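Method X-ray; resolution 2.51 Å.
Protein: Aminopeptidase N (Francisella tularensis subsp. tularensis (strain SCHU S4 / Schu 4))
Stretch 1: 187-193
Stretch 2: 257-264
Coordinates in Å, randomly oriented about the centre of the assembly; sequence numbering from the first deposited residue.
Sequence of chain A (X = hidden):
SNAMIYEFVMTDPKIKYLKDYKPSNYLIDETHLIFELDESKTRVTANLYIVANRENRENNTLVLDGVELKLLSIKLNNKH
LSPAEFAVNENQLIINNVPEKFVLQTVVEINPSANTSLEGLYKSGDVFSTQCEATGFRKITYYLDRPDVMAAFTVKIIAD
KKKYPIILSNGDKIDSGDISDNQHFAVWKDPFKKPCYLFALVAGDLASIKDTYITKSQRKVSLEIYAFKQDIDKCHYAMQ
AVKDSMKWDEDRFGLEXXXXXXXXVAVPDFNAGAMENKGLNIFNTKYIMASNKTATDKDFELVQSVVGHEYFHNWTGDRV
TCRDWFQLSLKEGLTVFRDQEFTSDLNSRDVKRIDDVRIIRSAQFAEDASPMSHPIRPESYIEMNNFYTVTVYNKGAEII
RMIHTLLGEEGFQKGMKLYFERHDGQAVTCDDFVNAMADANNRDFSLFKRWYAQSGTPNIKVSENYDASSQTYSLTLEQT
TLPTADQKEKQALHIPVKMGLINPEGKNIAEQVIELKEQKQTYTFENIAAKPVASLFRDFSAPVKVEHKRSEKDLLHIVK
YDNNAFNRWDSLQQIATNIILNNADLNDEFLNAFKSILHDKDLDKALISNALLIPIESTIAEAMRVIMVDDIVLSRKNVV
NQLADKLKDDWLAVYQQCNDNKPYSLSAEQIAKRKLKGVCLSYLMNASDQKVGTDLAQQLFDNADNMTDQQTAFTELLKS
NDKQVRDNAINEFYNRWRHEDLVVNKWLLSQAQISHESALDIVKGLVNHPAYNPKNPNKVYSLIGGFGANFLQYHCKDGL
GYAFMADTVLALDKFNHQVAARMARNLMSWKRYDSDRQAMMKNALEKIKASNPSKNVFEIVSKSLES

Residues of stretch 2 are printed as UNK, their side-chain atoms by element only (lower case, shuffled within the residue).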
# COMPACT_ATOMS: atom_id res chain seq x y z
N VAL A 187 -26.37 21.84 -7.33
CA VAL A 187 -26.66 20.65 -8.12
C VAL A 187 -25.36 20.17 -8.77
O VAL A 187 -24.68 20.94 -9.45
CB VAL A 187 -27.72 20.92 -9.20
CG1 VAL A 187 -28.17 19.62 -9.85
CG2 VAL A 187 -28.92 21.64 -8.59
N TRP A 188 -25.03 18.90 -8.54
CA TRP A 188 -23.82 18.29 -9.07
C TRP A 188 -24.18 17.16 -10.03
O TRP A 188 -24.74 16.14 -9.62
CB TRP A 188 -22.98 17.73 -7.93
CG TRP A 188 -22.42 18.78 -7.03
CD1 TRP A 188 -23.03 19.32 -5.93
CD2 TRP A 188 -21.15 19.42 -7.14
NE1 TRP A 188 -22.21 20.26 -5.35
CE2 TRP A 188 -21.05 20.34 -6.08
CE3 TRP A 188 -20.09 19.30 -8.04
CZ2 TRP A 188 -19.93 21.14 -5.90
CZ3 TRP A 188 -18.98 20.10 -7.86
CH2 TRP A 188 -18.90 21.01 -6.79
N LYS A 189 -23.86 17.35 -11.31
CA LYS A 189 -24.09 16.33 -12.33
C LYS A 189 -22.80 15.60 -12.66
O LYS A 189 -21.76 16.22 -12.84
CB LYS A 189 -24.68 16.96 -13.59
CG LYS A 189 -24.96 15.97 -14.71
CD LYS A 189 -25.97 16.52 -15.70
CE LYS A 189 -25.98 15.73 -17.00
NZ LYS A 189 -26.15 14.26 -16.77
N ASP A 190 -22.88 14.27 -12.73
CA ASP A 190 -21.77 13.42 -13.15
C ASP A 190 -22.28 12.55 -14.31
O ASP A 190 -22.97 11.56 -14.09
CB ASP A 190 -21.29 12.55 -11.98
CG ASP A 190 -20.08 11.68 -12.34
OD1 ASP A 190 -19.76 11.53 -13.54
OD2 ASP A 190 -19.45 11.15 -11.41
N PRO A 191 -21.93 12.93 -15.55
CA PRO A 191 -22.51 12.32 -16.75
C PRO A 191 -22.08 10.88 -17.03
O PRO A 191 -22.72 10.22 -17.85
CB PRO A 191 -22.03 13.23 -17.88
CG PRO A 191 -20.78 13.85 -17.38
CD PRO A 191 -20.93 13.97 -15.89
N PHE A 192 -21.03 10.41 -16.38
CA PHE A 192 -20.50 9.06 -16.64
C PHE A 192 -21.09 8.07 -15.66
O PHE A 192 -21.08 8.30 -14.44
CB PHE A 192 -18.97 9.03 -16.56
CG PHE A 192 -18.31 10.12 -17.37
CD1 PHE A 192 -18.18 9.99 -18.75
CD2 PHE A 192 -17.83 11.27 -16.75
CE1 PHE A 192 -17.58 11.00 -19.49
CE2 PHE A 192 -17.24 12.28 -17.49
CZ PHE A 192 -17.11 12.14 -18.86
N LYS A 193 -21.60 6.96 -16.20
CA LYS A 193 -22.13 5.85 -15.40
C LYS A 193 -21.10 5.38 -14.36
O LYS A 193 -19.93 5.16 -14.69
CB LYS A 193 -22.51 4.68 -16.30
CG LYS A 193 -23.70 4.95 -17.21
CD LYS A 193 -23.79 3.92 -18.34
CE LYS A 193 -24.27 2.56 -17.86
NZ LYS A 193 -25.69 2.56 -17.41
N UNK A 257 -8.27 13.58 -17.81
CA UNK A 257 -9.38 13.75 -16.86
C UNK A 257 -10.66 14.05 -17.63
O UNK A 257 -10.62 14.67 -18.70
c UNK A 257 -9.07 14.87 -15.86
c UNK A 257 -10.07 14.98 -14.72
c UNK A 257 -11.89 15.20 -12.61
o UNK A 257 -12.78 15.32 -11.57
c UNK A 257 -11.20 14.02 -12.80
c UNK A 257 -10.29 13.91 -13.85
c UNK A 257 -11.68 16.27 -13.46
c UNK A 257 -10.78 16.16 -14.50
N UNK A 258 -11.79 13.63 -17.08
CA UNK A 258 -13.06 13.61 -17.82
C UNK A 258 -14.11 14.66 -17.37
O UNK A 258 -15.15 14.80 -18.02
c UNK A 258 -13.64 11.54 -16.41
c UNK A 258 -13.66 12.19 -17.80
o UNK A 258 -12.96 12.06 -15.49
o UNK A 258 -14.31 10.50 -16.24
N UNK A 259 -13.84 15.39 -16.29
CA UNK A 259 -14.75 16.41 -15.77
C UNK A 259 -14.10 17.79 -15.75
O UNK A 259 -12.89 17.90 -15.91
c UNK A 259 -15.20 16.06 -14.35
c UNK A 259 -15.82 14.33 -12.65
c UNK A 259 -17.21 14.59 -14.73
c UNK A 259 -15.81 14.67 -14.14
N UNK A 260 -14.90 18.82 -15.54
CA UNK A 260 -14.40 20.20 -15.50
C UNK A 260 -13.89 20.61 -14.13
O UNK A 260 -13.32 21.69 -13.98
o UNK A 260 -15.40 20.21 -18.08
c UNK A 260 -15.50 21.19 -15.91
o UNK A 260 -17.23 21.32 -17.52
c UNK A 260 -16.08 20.89 -17.27
N UNK A 261 -14.13 19.78 -13.11
CA UNK A 261 -13.64 20.04 -11.76
C UNK A 261 -13.23 18.76 -11.04
O UNK A 261 -13.77 17.69 -11.30
c UNK A 261 -16.06 20.32 -11.07
c UNK A 261 -14.66 20.86 -10.92
o UNK A 261 -14.29 20.82 -9.53
N UNK A 262 -12.25 18.88 -10.15
CA UNK A 262 -11.71 17.74 -9.41
C UNK A 262 -11.44 18.21 -7.99
O UNK A 262 -10.68 19.16 -7.79
c UNK A 262 -8.42 14.16 -7.84
c UNK A 262 -8.05 15.48 -7.67
c UNK A 262 -9.72 16.17 -9.28
c UNK A 262 -10.42 17.25 -10.05
c UNK A 262 -8.70 16.48 -8.39
c UNK A 262 -9.44 13.83 -8.72
c UNK A 262 -10.08 14.84 -9.44
N UNK A 263 -12.05 17.54 -7.02
CA UNK A 263 -12.04 17.99 -5.64
C UNK A 263 -11.37 16.97 -4.74
O UNK A 263 -11.42 15.77 -5.00
c UNK A 263 -14.15 19.42 -5.84
c UNK A 263 -16.48 18.16 -6.68
c UNK A 263 -13.46 18.25 -5.16
s UNK A 263 -15.92 19.44 -5.56
N UNK A 264 -10.73 17.47 -3.69
CA UNK A 264 -10.21 16.64 -2.60
C UNK A 264 -10.73 17.23 -1.30
O UNK A 264 -10.82 18.46 -1.17
c UNK A 264 -8.14 15.82 -3.77
c UNK A 264 -6.63 15.82 -3.89
c UNK A 264 -8.67 16.60 -2.57
c UNK A 264 -8.17 15.98 -1.27

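Position 257 carries one carbon, then a ring of six carbons bearing a single oxygen at its far end, and nothing on stretch 1 lies within contact range. A ring ending in a hydroxyl is Tyr257. Its OH donates a hydrogen bond to the backbone O of position 261, 2.6 Å away, tying the loop to the start of the strand that follows.

Position 258 has two carbons, the second carrying two oxygens. Its CB lies 3.6 Å from CE2 of Phe192, its backbone O comes closer still, 3.3 Å from the same CE2, and one of the two oxygens sits over a face of the ring. A short carboxylate of this kind is Asp258, and the oxygen over the ring is OD2. Both carboxylate oxygens are hydrogen-bonded elsewhere in the structure, so the acid is satisfied while it packs on the ring.

Position 259 has four carbons, forked at the second. Its CA-to-CB bond points sideways, but the end of the side chain comes nearer: one terminal carbon is 3.6 Å from CE2 of Phe192, at the ring edge, and 3.9 Å from CD of Pro191. This is Leu259, and the carbon is CD2. One methyl thus meets two apolar neighbors.

Position 260 again shows two carbons, the second with two oxygens, and touches nothing on stretch 1. It is Asp260, an exposed acid.

At position 261 the first carbon carries one oxygen and one carbon, and that last carbon approaches CZ3 of Trp188 at 4.3 Å, near the plane of the indole. The branched pattern is that of Thr261, the carbon its CG2.

Position 262 has one carbon and a plain six-carbon ring with no oxygen, with nothing on stretch 1 within reach. It is Phe262, buried.

Position 263 is an unbranched chain of two carbons, a sulfur and a last carbon. That last carbon lies 3.4 Å from CZ3 of Trp188. The chain is Met263, the carbon CE, and SD lies 4.4 Å from the centroid of the Trp188 six-membered ring in an oblique sulfur-aromatic contact.

Position 264 has four carbons, forked at the first with one arm two carbons long, and is out of reach of stretch 1. This is Ile264, buried.

The contact works through side-chain packing, with no hydrogen bond between the stretches. Within stretch 1, a weak hydrogen bond from Phe192 N to Asp190 OD1, 3.3 Å, links the corner back to its strand. The rule: alternate strand residues Thr261 and Met263, both pointing toward stretch 1, meet the Trp188 ring, while the loop pair Asp258 and Leu259 meets Phe192; with the other contacts this buries 284 Å².

Stretch 2 (257-264) YDLDTFMI
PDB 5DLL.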